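Local atomic coordinates of beta-mannosidase (Trichoderma harzianum, PDB entry 4CVU), a protein that probably hydrolyses terminal beta-linked mannose from the non-reducing ends of mannosides, as a fungal member of glycoside hydrolase family 2. Residues Leu442-Leu453 against Ser480-Phe490. Residues are numbered along the deposited sequence; the frame is centred on the assembly and turned at random.
Sequences LLWSEFQFSDTL and SLACWMGGNEF
Trp444 takes two sulfur side chains over one face of its indole. Cys483 SG lies 3.8 Å from the centroid of the five-membered ring, and Met485 CE lies 3.9 Å from that of the six-membered ring. The indole reaches them because CG stands roughly anti to the backbone N (chi1 152°). Its NE1 also bonds to Glu446 OE2 at 2.8 Å, on the anti lone pair; that carboxylate oxygen pairs with Arg420 too. With an alanine in place of Trp444, Cys483 and Met485 are likely to lose the flat surface they pack on, and Glu446 OE2 its indole N-H donor. On the other face of the sheet, the Trp484 ring is sandwiched. Ser445 CB covers one side, and Phe447 CE1 comes within 3.3 Å of Trp484 CE3 on the other; the two rings are offset, their planes 29° from parallel.

Strands 442-446 and 481-485 run parallel, joined by helix 458-475 in a beta-alpha-beta unit of the catalytic (beta/alpha)8-type barrel. Backbone bonds start with Leu443 N to Ser480 O and continue to Phe447 N on Met485 O.

Beyond the strands, Asn488 N bonds to Phe449 O at 2.8 Å. Asn488 ND2 donates to Ser450 OG at 3.0 Å, a hydroxyl also bonded to Ser423 O.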
ATOM      1  N   LEU A 442     -19.766 -31.196  10.374  1.00 34.48           N
ATOM      2  CA  LEU A 442     -19.442 -32.318   9.492  1.00 33.69           C
ATOM      3  C   LEU A 442     -18.544 -31.862   8.374  1.00 33.89           C
ATOM      4  O   LEU A 442     -18.797 -30.781   7.802  1.00 34.76           O
ATOM      5  CB  LEU A 442     -20.740 -32.926   8.884  1.00 33.55           C
ATOM      6  CG  LEU A 442     -21.586 -33.705   9.899  1.00 33.70           C
ATOM      7  CD1 LEU A 442     -22.930 -34.140   9.290  1.00 33.77           C
ATOM      8  CD2 LEU A 442     -20.823 -34.927  10.378  1.00 33.88           C
ATOM      9  N   LEU A 443     -17.493 -32.635   8.068  1.00 33.26           N
ATOM     10  CA  LEU A 443     -16.580 -32.352   6.990  1.00 33.38           C
ATOM     11  C   LEU A 443     -16.692 -33.362   5.847  1.00 33.89           C
ATOM     12  O   LEU A 443     -16.145 -34.463   5.918  1.00 34.37           O
ATOM     13  CB  LEU A 443     -15.118 -32.314   7.482  1.00 33.54           C
ATOM     14  CG  LEU A 443     -14.807 -31.208   8.444  1.00 32.33           C
ATOM     15  CD1 LEU A 443     -13.340 -31.121   8.817  1.00 32.70           C
ATOM     16  CD2 LEU A 443     -15.369 -29.897   7.958  1.00 32.80           C
ATOM     17  N   TRP A 444     -17.360 -32.978   4.786  1.00 33.19           N
ATOM     18  CA  TRP A 444     -17.382 -33.770   3.604  1.00 34.71           C
ATOM     19  C   TRP A 444     -16.032 -33.596   2.944  1.00 35.15           C
ATOM     20  O   TRP A 444     -15.778 -32.561   2.443  1.00 36.54           O
ATOM     21  CB  TRP A 444     -18.518 -33.279   2.731  1.00 35.41           C
ATOM     22  CG  TRP A 444     -18.432 -33.429   1.254  1.00 36.67           C
ATOM     23  CD1 TRP A 444     -17.360 -33.748   0.479  1.00 36.61           C
ATOM     24  CD2 TRP A 444     -19.524 -33.301   0.361  1.00 36.89           C
ATOM     25  NE1 TRP A 444     -17.710 -33.783  -0.824  1.00 37.43           N
ATOM     26  CE2 TRP A 444     -19.036 -33.515  -0.934  1.00 37.04           C
ATOM     27  CE3 TRP A 444     -20.851 -32.961   0.526  1.00 37.12           C
ATOM     28  CZ2 TRP A 444     -19.848 -33.447  -2.062  1.00 38.10           C
ATOM     29  CZ3 TRP A 444     -21.662 -32.912  -0.597  1.00 37.02           C
ATOM     30  CH2 TRP A 444     -21.158 -33.126  -1.859  1.00 37.05           C
ATOM     31  N   SER A 445     -15.242 -34.647   2.844  1.00 33.91           N
ATOM     32  CA  SER A 445     -13.888 -34.573   2.408  1.00 35.15           C
ATOM     33  C   SER A 445     -13.624 -35.192   1.058  1.00 37.15           C
ATOM     34  O   SER A 445     -14.413 -35.996   0.585  1.00 35.49           O
ATOM     35  CB  SER A 445     -12.940 -35.139   3.462  1.00 35.48           C
ATOM     36  OG  SER A 445     -13.264 -34.569   4.683  1.00 34.33           O
ATOM     37  N   GLU A 446     -12.529 -34.766   0.439  1.00 36.86           N
ATOM     38  CA  GLU A 446     -12.262 -35.147  -0.951  1.00 37.18           C
ATOM     39  C   GLU A 446     -10.795 -35.474  -1.167  1.00 36.91           C
ATOM     40  O   GLU A 446      -9.923 -34.992  -0.445  1.00 36.77           O
ATOM     41  CB  GLU A 446     -12.739 -34.039  -1.912  1.00 37.47           C
ATOM     42  CG  GLU A 446     -14.252 -33.812  -1.814  1.00 39.26           C
ATOM     43  CD  GLU A 446     -14.895 -32.978  -2.936  1.00 39.93           C
ATOM     44  OE1 GLU A 446     -14.229 -32.337  -3.759  1.00 41.06           O
ATOM     45  OE2 GLU A 446     -16.132 -32.956  -2.971  1.00 41.52           O
ATOM     46  N   PHE A 447     -10.534 -36.318  -2.160  1.00 38.04           N
ATOM     47  CA  PHE A 447      -9.176 -36.602  -2.600  1.00 37.70           C
ATOM     48  C   PHE A 447      -8.688 -35.511  -3.569  1.00 37.56           C
ATOM     49  O   PHE A 447      -9.490 -34.927  -4.301  1.00 35.14           O
ATOM     50  CB  PHE A 447      -9.103 -37.980  -3.276  1.00 39.23           C
ATOM     51  CG  PHE A 447      -9.530 -39.146  -2.396  1.00 39.66           C
ATOM     52  CD1 PHE A 447      -9.396 -39.116  -1.019  1.00 39.25           C
ATOM     53  CD2 PHE A 447     -10.033 -40.302  -2.984  1.00 40.78           C
ATOM     54  CE1 PHE A 447      -9.771 -40.194  -0.249  1.00 41.04           C
ATOM     55  CE2 PHE A 447     -10.410 -41.393  -2.213  1.00 41.75           C
ATOM     56  CZ  PHE A 447     -10.285 -41.334  -0.835  1.00 40.38           C
ATOM     57  N   GLN A 448      -7.368 -35.249  -3.620  1.00 36.24           N
ATOM     58  CA  GLN A 448      -6.882 -34.052  -4.332  1.00 35.02           C
ATOM     59  C   GLN A 448      -6.853 -34.178  -5.857  1.00 36.09           C
ATOM     60  O   GLN A 448      -5.813 -34.234  -6.479  1.00 36.53           O
ATOM     61  CB  GLN A 448      -5.541 -33.588  -3.736  1.00 36.41           C
ATOM     62  CG  GLN A 448      -5.583 -33.418  -2.225  1.00 35.43           C
ATOM     63  CD  GLN A 448      -6.726 -32.543  -1.759  1.00 35.96           C
ATOM     64  OE1 GLN A 448      -7.001 -31.514  -2.349  1.00 37.03           O
ATOM     65  NE2 GLN A 448      -7.379 -32.930  -0.678  1.00 36.20           N
ATOM     66  N   PHE A 449      -8.026 -34.248  -6.465  1.00 36.29           N
ATOM     67  CA  PHE A 449      -8.129 -34.322  -7.897  1.00 37.63           C
ATOM     68  C   PHE A 449      -9.289 -33.413  -8.357  1.00 37.90           C
ATOM     69  O   PHE A 449     -10.390 -33.501  -7.816  1.00 36.27           O
ATOM     70  CB  PHE A 449      -8.401 -35.764  -8.336  1.00 39.12           C
ATOM     71  CG  PHE A 449      -7.336 -36.736  -7.920  1.00 38.90           C
ATOM     72  CD1 PHE A 449      -6.242 -36.993  -8.754  1.00 39.44           C
ATOM     73  CD2 PHE A 449      -7.431 -37.413  -6.707  1.00 37.61           C
ATOM     74  CE1 PHE A 449      -5.266 -37.924  -8.368  1.00 38.40           C
ATOM     75  CE2 PHE A 449      -6.463 -38.310  -6.318  1.00 39.03           C
ATOM     76  CZ  PHE A 449      -5.368 -38.566  -7.158  1.00 37.78           C
ATOM     77  N   SER A 450      -9.043 -32.547  -9.349  1.00 37.85           N
ATOM     78  CA  SER A 450      -9.948 -31.421  -9.555  1.00 38.10           C
ATOM     79  C   SER A 450      -9.942 -30.734 -10.942  1.00 38.80           C
ATOM     80  O   SER A 450      -8.932 -30.192 -11.376  1.00 38.52           O
ATOM     81  CB  SER A 450      -9.687 -30.402  -8.419  1.00 37.21           C
ATOM     82  OG  SER A 450     -10.565 -29.297  -8.488  1.00 36.44           O
ATOM     83  N   ASP A 451     -11.083 -30.808 -11.629  1.00 39.72           N
ATOM     84  CA  ASP A 451     -11.354 -30.026 -12.810  1.00 41.58           C
ATOM     85  C   ASP A 451     -10.358 -30.277 -13.958  1.00 41.92           C
ATOM     86  O   ASP A 451     -10.020 -29.381 -14.729  1.00 40.14           O
ATOM     87  CB  ASP A 451     -11.374 -28.543 -12.431  1.00 45.12           C
ATOM     88  CG  ASP A 451     -12.069 -27.683 -13.470  1.00 53.84           C
ATOM     89  OD1 ASP A 451     -12.897 -28.209 -14.265  1.00 55.99           O
ATOM     90  OD2 ASP A 451     -11.771 -26.460 -13.504  1.00 57.64           O
ATOM     91  N   THR A 452      -9.892 -31.506 -14.042  1.00 40.51           N
ATOM     92  CA  THR A 452      -9.130 -31.973 -15.181  1.00 40.65           C
ATOM     93  C   THR A 452      -9.098 -33.484 -15.069  1.00 40.71           C
ATOM     94  O   THR A 452      -9.554 -34.051 -14.061  1.00 39.63           O
ATOM     95  CB  THR A 452      -7.707 -31.385 -15.205  1.00 39.37           C
ATOM     96  OG1 THR A 452      -7.094 -31.618 -16.492  1.00 40.99           O
ATOM     97  CG2 THR A 452      -6.866 -31.944 -14.070  1.00 38.25           C
ATOM     98  N   LEU A 453      -8.592 -34.131 -16.120  1.00 41.90           N
ATOM     99  CA  LEU A 453      -8.420 -35.581 -16.124  1.00 42.62           C
ATOM    100  C   LEU A 453      -6.969 -35.873 -15.844  1.00 42.75           C
ATOM    101  O   LEU A 453      -6.130 -35.027 -16.084  1.00 42.60           O
ATOM    102  CB  LEU A 453      -8.885 -36.197 -17.451  1.00 43.22           C
ATOM    103  CG  LEU A 453     -10.384 -36.043 -17.748  1.00 43.41           C
ATOM    104  CD1 LEU A 453     -10.770 -36.793 -19.018  1.00 45.66           C
ATOM    105  CD2 LEU A 453     -11.265 -36.516 -16.601  1.00 44.67           C
ATOM    106  N   SER A 480     -15.790 -35.834  12.912  1.00 40.93           N
ATOM    107  CA  SER A 480     -16.283 -34.839  11.933  1.00 40.36           C
ATOM    108  C   SER A 480     -16.257 -35.346  10.475  1.00 39.40           C
ATOM    109  O   SER A 480     -16.993 -34.846   9.633  1.00 40.65           O
ATOM    110  CB  SER A 480     -15.442 -33.582  12.049  1.00 39.06           C
ATOM    111  OG  SER A 480     -14.222 -33.801  11.391  1.00 40.87           O
ATOM    112  N   LEU A 481     -15.416 -36.327  10.175  1.00 38.27           N
ATOM    113  CA  LEU A 481     -15.248 -36.809   8.814  1.00 39.14           C
ATOM    114  C   LEU A 481     -16.554 -37.432   8.379  1.00 38.95           C
ATOM    115  O   LEU A 481     -17.086 -38.291   9.054  1.00 38.96           O
ATOM    116  CB  LEU A 481     -14.108 -37.832   8.728  1.00 39.73           C
ATOM    117  CG  LEU A 481     -13.917 -38.538   7.376  1.00 41.52           C
ATOM    118  CD1 LEU A 481     -13.592 -37.533   6.278  1.00 40.44           C
ATOM    119  CD2 LEU A 481     -12.828 -39.626   7.448  1.00 41.45           C
ATOM    120  N   ALA A 482     -17.080 -36.995   7.246  1.00 38.25           N
ATOM    121  CA  ALA A 482     -18.439 -37.366   6.878  1.00 38.42           C
ATOM    122  C   ALA A 482     -18.563 -38.208   5.613  1.00 38.00           C
ATOM    123  O   ALA A 482     -19.595 -38.860   5.382  1.00 38.36           O
ATOM    124  CB  ALA A 482     -19.257 -36.104   6.768  1.00 38.74           C
ATOM    125  N   CYS A 483     -17.524 -38.204   4.799  1.00 37.06           N
ATOM    126  CA  CYS A 483     -17.507 -38.946   3.545  1.00 37.29           C
ATOM    127  C   CYS A 483     -16.182 -38.653   2.842  1.00 38.31           C
ATOM    128  O   CYS A 483     -15.458 -37.721   3.229  1.00 37.70           O
ATOM    129  CB  CYS A 483     -18.662 -38.560   2.611  1.00 37.68           C
ATOM    130  SG  CYS A 483     -18.634 -36.825   2.030  1.00 37.85           S
ATOM    131  N   TRP A 484     -15.858 -39.487   1.857  1.00 37.76           N
ATOM    132  CA  TRP A 484     -14.771 -39.232   0.940  1.00 38.86           C
ATOM    133  C   TRP A 484     -15.336 -39.236  -0.457  1.00 40.09           C
ATOM    134  O   TRP A 484     -16.072 -40.147  -0.833  1.00 40.33           O
ATOM    135  CB  TRP A 484     -13.686 -40.312   1.011  1.00 38.62           C
ATOM    136  CG  TRP A 484     -12.781 -40.155   2.148  1.00 37.37           C
ATOM    137  CD1 TRP A 484     -12.706 -40.960   3.231  1.00 37.71           C
ATOM    138  CD2 TRP A 484     -11.791 -39.124   2.336  1.00 37.40           C
ATOM    139  NE1 TRP A 484     -11.720 -40.516   4.079  1.00 38.42           N
ATOM    140  CE2 TRP A 484     -11.156 -39.380   3.565  1.00 36.96           C
ATOM    141  CE3 TRP A 484     -11.403 -37.988   1.592  1.00 36.91           C
ATOM    142  CZ2 TRP A 484     -10.139 -38.570   4.069  1.00 37.70           C
ATOM    143  CZ3 TRP A 484     -10.376 -37.195   2.083  1.00 36.64           C
ATOM    144  CH2 TRP A 484      -9.771 -37.468   3.318  1.00 37.00           C
ATOM    145  N   MET A 485     -14.986 -38.224  -1.230  1.00 39.71           N
ATOM    146  CA  MET A 485     -15.313 -38.217  -2.636  1.00 40.94           C
ATOM    147  C   MET A 485     -14.000 -38.111  -3.393  1.00 39.51           C
ATOM    148  O   MET A 485     -13.008 -37.510  -2.896  1.00 39.74           O
ATOM    149  CB  MET A 485     -16.334 -37.114  -2.971  1.00 42.07           C
ATOM    150  CG  MET A 485     -17.619 -37.208  -2.121  1.00 43.35           C
ATOM    151  SD  MET A 485     -19.144 -36.782  -3.011  1.00 44.94           S
ATOM    152  CE  MET A 485     -20.331 -36.947  -1.676  1.00 42.01           C
ATOM    153  N   GLY A 486     -13.969 -38.782  -4.537  1.00 40.25           N
ATOM    154  CA  GLY A 486     -12.727 -39.019  -5.296  1.00 40.03           C
ATOM    155  C   GLY A 486     -12.120 -37.773  -5.914  1.00 39.96           C
ATOM    156  O   GLY A 486     -10.899 -37.694  -6.152  1.00 40.40           O
ATOM    157  N   GLY A 487     -12.960 -36.761  -6.146  1.00 39.82           N
ATOM    158  CA  GLY A 487     -12.472 -35.526  -6.752  1.00 39.97           C
ATOM    159  C   GLY A 487     -13.550 -34.630  -7.300  1.00 42.09           C
ATOM    160  O   GLY A 487     -14.734 -35.007  -7.395  1.00 43.84           O
ATOM    161  N   ASN A 488     -13.138 -33.445  -7.685  1.00 41.74           N
ATOM    162  CA  ASN A 488     -14.073 -32.396  -8.049  1.00 42.78           C
ATOM    163  C   ASN A 488     -14.364 -32.368  -9.540  1.00 42.23           C
ATOM    164  O   ASN A 488     -13.488 -32.321 -10.348  1.00 40.63           O
ATOM    165  CB  ASN A 488     -13.525 -31.065  -7.510  1.00 42.00           C
ATOM    166  CG  ASN A 488     -14.249 -29.862  -8.053  1.00 45.43           C
ATOM    167  OD1 ASN A 488     -15.421 -29.679  -7.797  1.00 42.67           O
ATOM    168  ND2 ASN A 488     -13.558 -29.060  -8.853  1.00 45.84           N
ATOM    169  N   GLU A 489     -15.655 -32.366  -9.865  1.00 44.06           N
ATOM    170  CA  GLU A 489     -16.184 -32.156 -11.234  1.00 44.93           C
ATOM    171  C   GLU A 489     -15.789 -33.111 -12.384  1.00 43.08           C
ATOM    172  O   GLU A 489     -15.394 -32.659 -13.446  1.00 44.23           O
ATOM    173  CB  GLU A 489     -15.936 -30.710 -11.669  1.00 48.22           C
ATOM    174  CG  GLU A 489     -17.168 -29.823 -11.477  1.00 51.89           C
ATOM    175  CD  GLU A 489     -16.838 -28.433 -10.971  1.00 55.77           C
ATOM    176  OE1 GLU A 489     -15.672 -27.990 -11.158  1.00 58.56           O
ATOM    177  OE2 GLU A 489     -17.772 -27.770 -10.401  1.00 55.92           O
ATOM    178  N   PHE A 490     -15.916 -34.413 -12.170  1.00 40.14           N
ATOM    179  CA  PHE A 490     -15.581 -35.363 -13.161  1.00 41.12           C
ATOM    180  C   PHE A 490     -16.785 -35.688 -14.044  1.00 40.69           C
ATOM    181  O   PHE A 490     -16.830 -35.266 -15.144  1.00 40.08           O
ATOM    182  CB  PHE A 490     -15.053 -36.623 -12.490  1.00 39.73           C
ATOM    183  CG  PHE A 490     -13.635 -36.505 -12.111  1.00 40.16           C
ATOM    184  CD1 PHE A 490     -13.264 -35.804 -10.994  1.00 40.54           C
ATOM    185  CD2 PHE A 490     -12.665 -36.993 -12.930  1.00 41.67           C
ATOM    186  CE1 PHE A 490     -11.937 -35.646 -10.692  1.00 40.37           C
ATOM    187  CE2 PHE A 490     -11.328 -36.848 -12.640  1.00 40.88           C
ATOM    188  CZ  PHE A 490     -10.960 -36.177 -11.506  1.00 41.36           C
TER